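Local coordinates for ribosomal protein L11 methyltransferase (Lactobacillus delbrueckii subsp. bulgaricus ATCC BAA-365, PDB 3GRZ) that probably methylates lysine side chains of ribosomal protein L11 with S-adenosyl-L-methionine as methyl donor, the present chain being its C-terminal, SAM-binding part, at residues L134-L145 with F157-I168. Residues are numbered along the deposited sequence; the frame is centred on the assembly and turned at random.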
loop_
_atom_site.group_PDB
_atom_site.type_symbol
_atom_site.label_atom_id
_atom_site.label_comp_id
_atom_site.label_asym_id
_atom_site.label_seq_id
_atom_site.Cartn_x
_atom_site.Cartn_y
_atom_site.Cartn_z
ATOM N N LEU B 134 -19.439 -6.588 0.602
ATOM C CA LEU B 134 -19.808 -6.700 2.009
ATOM C C LEU B 134 -19.577 -8.108 2.540
ATOM O O LEU B 134 -19.615 -9.078 1.780
ATOM C CB LEU B 134 -21.242 -6.228 2.227
ATOM C CG LEU B 134 -21.517 -4.787 1.767
ATOM C CD1 LEU B 134 -22.981 -4.451 1.915
ATOM C CD2 LEU B 134 -20.640 -3.746 2.478
ATOM N N ALA B 135 -19.315 -8.186 3.842
ATOM C CA ALA B 135 -18.790 -9.385 4.485
ATOM C C ALA B 135 -19.678 -10.622 4.387
ATOM O O ALA B 135 -19.165 -11.727 4.278
ATOM C CB ALA B 135 -18.445 -9.092 5.929
ATOM N N GLU B 136 -20.999 -10.447 4.415
ATOM C CA GLU B 136 -21.902 -11.601 4.265
ATOM C C GLU B 136 -21.832 -12.251 2.884
ATOM O O GLU B 136 -21.993 -13.463 2.769
ATOM C CB GLU B 136 -23.348 -11.299 4.671
ATOM C CG GLU B 136 -23.983 -10.058 4.079
ATOM C CD GLU B 136 -23.788 -8.844 4.964
ATOM O OE1 GLU B 136 -24.511 -8.697 5.990
ATOM O OE2 GLU B 136 -22.888 -8.052 4.624
ATOM N N ILE B 137 -21.559 -11.449 1.854
ATOM C CA ILE B 137 -21.338 -11.965 0.502
ATOM C C ILE B 137 -19.942 -12.591 0.419
ATOM O O ILE B 137 -19.766 -13.643 -0.206
ATOM C CB ILE B 137 -21.514 -10.862 -0.579
ATOM C CG1 ILE B 137 -22.829 -10.101 -0.356
ATOM C CG2 ILE B 137 -21.492 -11.467 -1.990
ATOM C CD1 ILE B 137 -22.883 -8.749 -1.042
ATOM N N LEU B 138 -18.957 -11.960 1.069
ATOM C CA LEU B 138 -17.607 -12.548 1.173
ATOM C C LEU B 138 -17.617 -13.950 1.788
ATOM O O LEU B 138 -16.893 -14.833 1.320
ATOM C CB LEU B 138 -16.646 -11.649 1.951
ATOM C CG LEU B 138 -16.178 -10.372 1.261
ATOM C CD1 LEU B 138 -15.371 -9.538 2.251
ATOM C CD2 LEU B 138 -15.358 -10.675 0.026
ATOM N N LEU B 139 -18.448 -14.139 2.811
ATOM C CA LEU B 139 -18.649 -15.453 3.440
ATOM C C LEU B 139 -19.123 -16.517 2.442
ATOM O O LEU B 139 -18.723 -17.676 2.548
ATOM C CB LEU B 139 -19.601 -15.364 4.648
ATOM C CG LEU B 139 -19.088 -14.601 5.884
ATOM C CD1 LEU B 139 -20.192 -14.360 6.900
ATOM C CD2 LEU B 139 -17.902 -15.305 6.548
ATOM N N ASP B 140 -19.941 -16.116 1.468
ATOM C CA ASP B 140 -20.335 -17.012 0.370
ATOM C C ASP B 140 -19.217 -17.215 -0.660
ATOM O O ASP B 140 -19.135 -18.273 -1.297
ATOM C CB ASP B 140 -21.607 -16.507 -0.319
ATOM C CG ASP B 140 -22.823 -16.532 0.598
ATOM O OD1 ASP B 140 -22.856 -17.364 1.530
ATOM O OD2 ASP B 140 -23.748 -15.717 0.383
ATOM N N LEU B 141 -18.358 -16.205 -0.820
ATOM C CA LEU B 141 -17.230 -16.294 -1.752
ATOM C C LEU B 141 -16.123 -17.206 -1.232
ATOM O O LEU B 141 -15.485 -17.916 -2.016
ATOM C CB LEU B 141 -16.646 -14.898 -2.061
ATOM C CG LEU B 141 -15.465 -14.833 -3.039
ATOM C CD1 LEU B 141 -15.825 -15.388 -4.443
ATOM C CD2 LEU B 141 -14.935 -13.411 -3.140
ATOM N N ILE B 142 -15.886 -17.171 0.079
ATOM C CA ILE B 142 -14.766 -17.915 0.671
ATOM C C ILE B 142 -14.667 -19.398 0.200
ATOM O O ILE B 142 -13.616 -19.784 -0.326
ATOM C CB ILE B 142 -14.652 -17.705 2.223
ATOM C CG1 ILE B 142 -14.126 -16.290 2.535
ATOM C CG2 ILE B 142 -13.725 -18.746 2.842
ATOM C CD1 ILE B 142 -14.408 -15.786 3.950
ATOM N N PRO B 143 -15.763 -20.203 0.307
ATOM C CA PRO B 143 -15.652 -21.612 -0.137
ATOM C C PRO B 143 -15.470 -21.833 -1.644
ATOM O O PRO B 143 -15.190 -22.963 -2.064
ATOM C CB PRO B 143 -16.983 -22.240 0.313
ATOM C CG PRO B 143 -17.592 -21.281 1.259
ATOM C CD PRO B 143 -17.118 -19.931 0.823
ATOM N N GLN B 144 -15.620 -20.770 -2.441
ATOM C CA GLN B 144 -15.417 -20.842 -3.890
ATOM C C GLN B 144 -13.984 -20.528 -4.307
ATOM O O GLN B 144 -13.614 -20.792 -5.449
ATOM C CB GLN B 144 -16.364 -19.893 -4.641
ATOM C CG GLN B 144 -17.832 -20.032 -4.285
ATOM C CD GLN B 144 -18.760 -19.356 -5.294
ATOM O OE1 GLN B 144 -18.312 -18.749 -6.265
ATOM N NE2 GLN B 144 -20.063 -19.472 -5.067
ATOM N N LEU B 145 -13.190 -19.969 -3.389
ATOM C CA LEU B 145 -11.845 -19.459 -3.710
ATOM C C LEU B 145 -10.874 -20.542 -4.156
ATOM O O LEU B 145 -10.211 -20.385 -5.178
ATOM C CB LEU B 145 -11.238 -18.696 -2.530
ATOM C CG LEU B 145 -11.834 -17.348 -2.107
ATOM C CD1 LEU B 145 -11.189 -16.902 -0.807
ATOM C CD2 LEU B 145 -11.651 -16.287 -3.213
ATOM N N PHE B 157 -9.359 -9.002 -0.128
ATOM C CA PHE B 157 -10.707 -8.627 0.286
ATOM C C PHE B 157 -10.703 -7.224 0.820
ATOM O O PHE B 157 -9.775 -6.818 1.515
ATOM C CB PHE B 157 -11.239 -9.514 1.420
ATOM C CG PHE B 157 -11.666 -10.899 0.991
ATOM C CD1 PHE B 157 -11.765 -11.245 -0.363
ATOM C CD2 PHE B 157 -12.018 -11.843 1.957
ATOM C CE1 PHE B 157 -12.180 -12.519 -0.747
ATOM C CE2 PHE B 157 -12.436 -13.133 1.584
ATOM C CZ PHE B 157 -12.504 -13.473 0.238
ATOM N N SER B 158 -11.764 -6.491 0.520
ATOM C CA SER B 158 -12.022 -5.222 1.175
ATOM C C SER B 158 -13.532 -5.114 1.368
ATOM O O SER B 158 -14.281 -5.999 0.912
ATOM C CB SER B 158 -11.483 -4.066 0.348
ATOM O OG SER B 158 -11.474 -2.892 1.135
ATOM N N GLY B 159 -13.971 -4.068 2.060
ATOM C CA GLY B 159 -15.392 -3.855 2.338
ATOM C C GLY B 159 -15.862 -4.557 3.605
ATOM O O GLY B 159 -17.063 -4.681 3.831
ATOM N N ILE B 160 -14.916 -5.009 4.428
ATOM C CA ILE B 160 -15.233 -5.710 5.683
ATOM C C ILE B 160 -15.383 -4.718 6.820
ATOM O O ILE B 160 -14.424 -4.032 7.169
ATOM C CB ILE B 160 -14.130 -6.736 6.060
ATOM C CG1 ILE B 160 -13.989 -7.790 4.971
ATOM C CG2 ILE B 160 -14.438 -7.423 7.405
ATOM C CD1 ILE B 160 -12.610 -8.460 4.920
ATOM N N ASP B 161 -16.580 -4.626 7.405
ATOM C CA ASP B 161 -16.740 -3.876 8.663
ATOM C C ASP B 161 -15.994 -4.597 9.796
ATOM O O ASP B 161 -16.007 -5.818 9.840
ATOM C CB ASP B 161 -18.222 -3.727 9.020
ATOM C CG ASP B 161 -18.426 -2.877 10.249
ATOM O OD1 ASP B 161 -18.266 -1.646 10.145
ATOM O OD2 ASP B 161 -18.711 -3.442 11.324
ATOM N N TYR B 162 -15.349 -3.853 10.700
ATOM C CA TYR B 162 -14.497 -4.454 11.747
ATOM C C TYR B 162 -15.209 -5.458 12.672
ATOM O O TYR B 162 -14.589 -6.413 13.155
ATOM C CB TYR B 162 -13.759 -3.377 12.569
ATOM C CG TYR B 162 -14.607 -2.672 13.609
ATOM C CD1 TYR B 162 -14.492 -2.983 14.974
ATOM C CD2 TYR B 162 -15.523 -1.695 13.234
ATOM C CE1 TYR B 162 -15.277 -2.326 15.930
ATOM C CE2 TYR B 162 -16.307 -1.045 14.166
ATOM C CZ TYR B 162 -16.186 -1.356 15.510
ATOM O OH TYR B 162 -16.982 -0.679 16.412
ATOM N N LEU B 163 -16.509 -5.254 12.883
ATOM C CA LEU B 163 -17.335 -6.175 13.670
ATOM C C LEU B 163 -17.544 -7.518 12.974
ATOM O O LEU B 163 -17.796 -8.526 13.632
ATOM C CB LEU B 163 -18.687 -5.537 14.001
ATOM C CG LEU B 163 -18.669 -4.282 14.886
ATOM C CD1 LEU B 163 -20.035 -3.587 14.890
ATOM C CD2 LEU B 163 -18.215 -4.591 16.311
ATOM N N GLN B 164 -17.425 -7.524 11.646
ATOM C CA GLN B 164 -17.585 -8.732 10.843
ATOM C C GLN B 164 -16.295 -9.540 10.710
ATOM O O GLN B 164 -16.315 -10.673 10.225
ATOM C CB GLN B 164 -18.086 -8.365 9.449
ATOM C CG GLN B 164 -19.378 -7.566 9.428
ATOM C CD GLN B 164 -20.600 -8.415 9.101
ATOM O OE1 GLN B 164 -20.715 -9.577 9.526
ATOM N NE2 GLN B 164 -21.525 -7.836 8.330
ATOM N N LEU B 165 -15.175 -8.959 11.126
ATOM C CA LEU B 165 -13.866 -9.611 10.964
ATOM C C LEU B 165 -13.677 -11.018 11.600
ATOM O O LEU B 165 -13.165 -11.908 10.922
ATOM C CB LEU B 165 -12.710 -8.638 11.301
ATOM C CG LEU B 165 -11.256 -9.093 11.099
ATOM C CD1 LEU B 165 -10.956 -9.539 9.652
ATOM C CD2 LEU B 165 -10.302 -8.003 11.554
ATOM N N PRO B 166 -14.097 -11.232 12.876
ATOM C CA PRO B 166 -14.070 -12.602 13.433
ATOM C C PRO B 166 -14.705 -13.695 12.553
ATOM O O PRO B 166 -14.082 -14.742 12.361
ATOM C CB PRO B 166 -14.837 -12.451 14.752
ATOM C CG PRO B 166 -14.536 -11.060 15.181
ATOM C CD PRO B 166 -14.546 -10.257 13.895
ATOM N N LYS B 167 -15.901 -13.429 12.013
ATOM C CA LYS B 167 -16.592 -14.373 11.129
ATOM C C LYS B 167 -15.803 -14.634 9.848
ATOM O O LYS B 167 -15.724 -15.776 9.396
ATOM C CB LYS B 167 -18.005 -13.880 10.794
ATOM C CG LYS B 167 -19.010 -14.030 11.935
ATOM C CD LYS B 167 -20.297 -13.266 11.648
ATOM C CE LYS B 167 -21.377 -14.156 11.041
ATOM N NZ LYS B 167 -22.127 -14.906 12.087
ATOM N N ILE B 168 -15.222 -13.570 9.278
ATOM C CA ILE B 168 -14.351 -13.675 8.100
ATOM C C ILE B 168 -13.078 -14.485 8.428
ATOM O O ILE B 168 -12.721 -15.428 7.708
ATOM C CB ILE B 168 -13.978 -12.267 7.524
ATOM C CG1 ILE B 168 -15.242 -11.479 7.108
ATOM C CG2 ILE B 168 -12.988 -12.401 6.365
ATOM C CD1 ILE B 168 -15.962 -12.019 5.903
HETATM O O HOH W 1 -18.933 -5.717 5.582
#
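A single water joins A135 to G159 and D161 where no direct hydrogen bond links helix 135-145 to strand 157-161. It accepts from A135 N in the first turn of the helix, at 3.0 Å, and from D161 N, and donates to G159 O at 2.8 Å, so that one water ties three backbone groups, at the start of the helix and the end of the strand. Beyond this water the contact is largely apolar. The ring of F157 takes L138 CD2 over the centre of one face, a CH-pi contact with the methyl 3.6 Å from the centroid and only 10° off the normal. I142 CG1 comes to the same ring at its edge, 3.7 Å from F157 CE2, while L141 and L145 reach CE1 and CZ obliquely. With CG of L138 anti to the carbonyl carbon (chi1 -72°), the fork of its methyls faces the strand: CD2 lies on the ring, whereas CD1 presses against I160 CG1 at 3.5 Å. Farther along, I168 enters the helix surface as a knob into the hole formed by A135, L138, L139 and I142. Its CD1 stands 3.8 Å from A135 CB, and the same methyl of A135 also touches Q164 CB at 3.6 Å. L139 CD2 lies against the backbone of the following helix, 3.6 Å from K167 O, and also touches I168 CD1. I129 and A131 of strand 126-132 meet the same helix, and I193 of strand 188-195 meets F157. The helix thus packs on the sheet as the crossover between parallel strands 126-132 and 153-161, with G159 close to N132, a predicted S-adenosyl-L-methionine-binding residue: the beta-alpha-beta unit of a Rossmann-like class I methyltransferase fold.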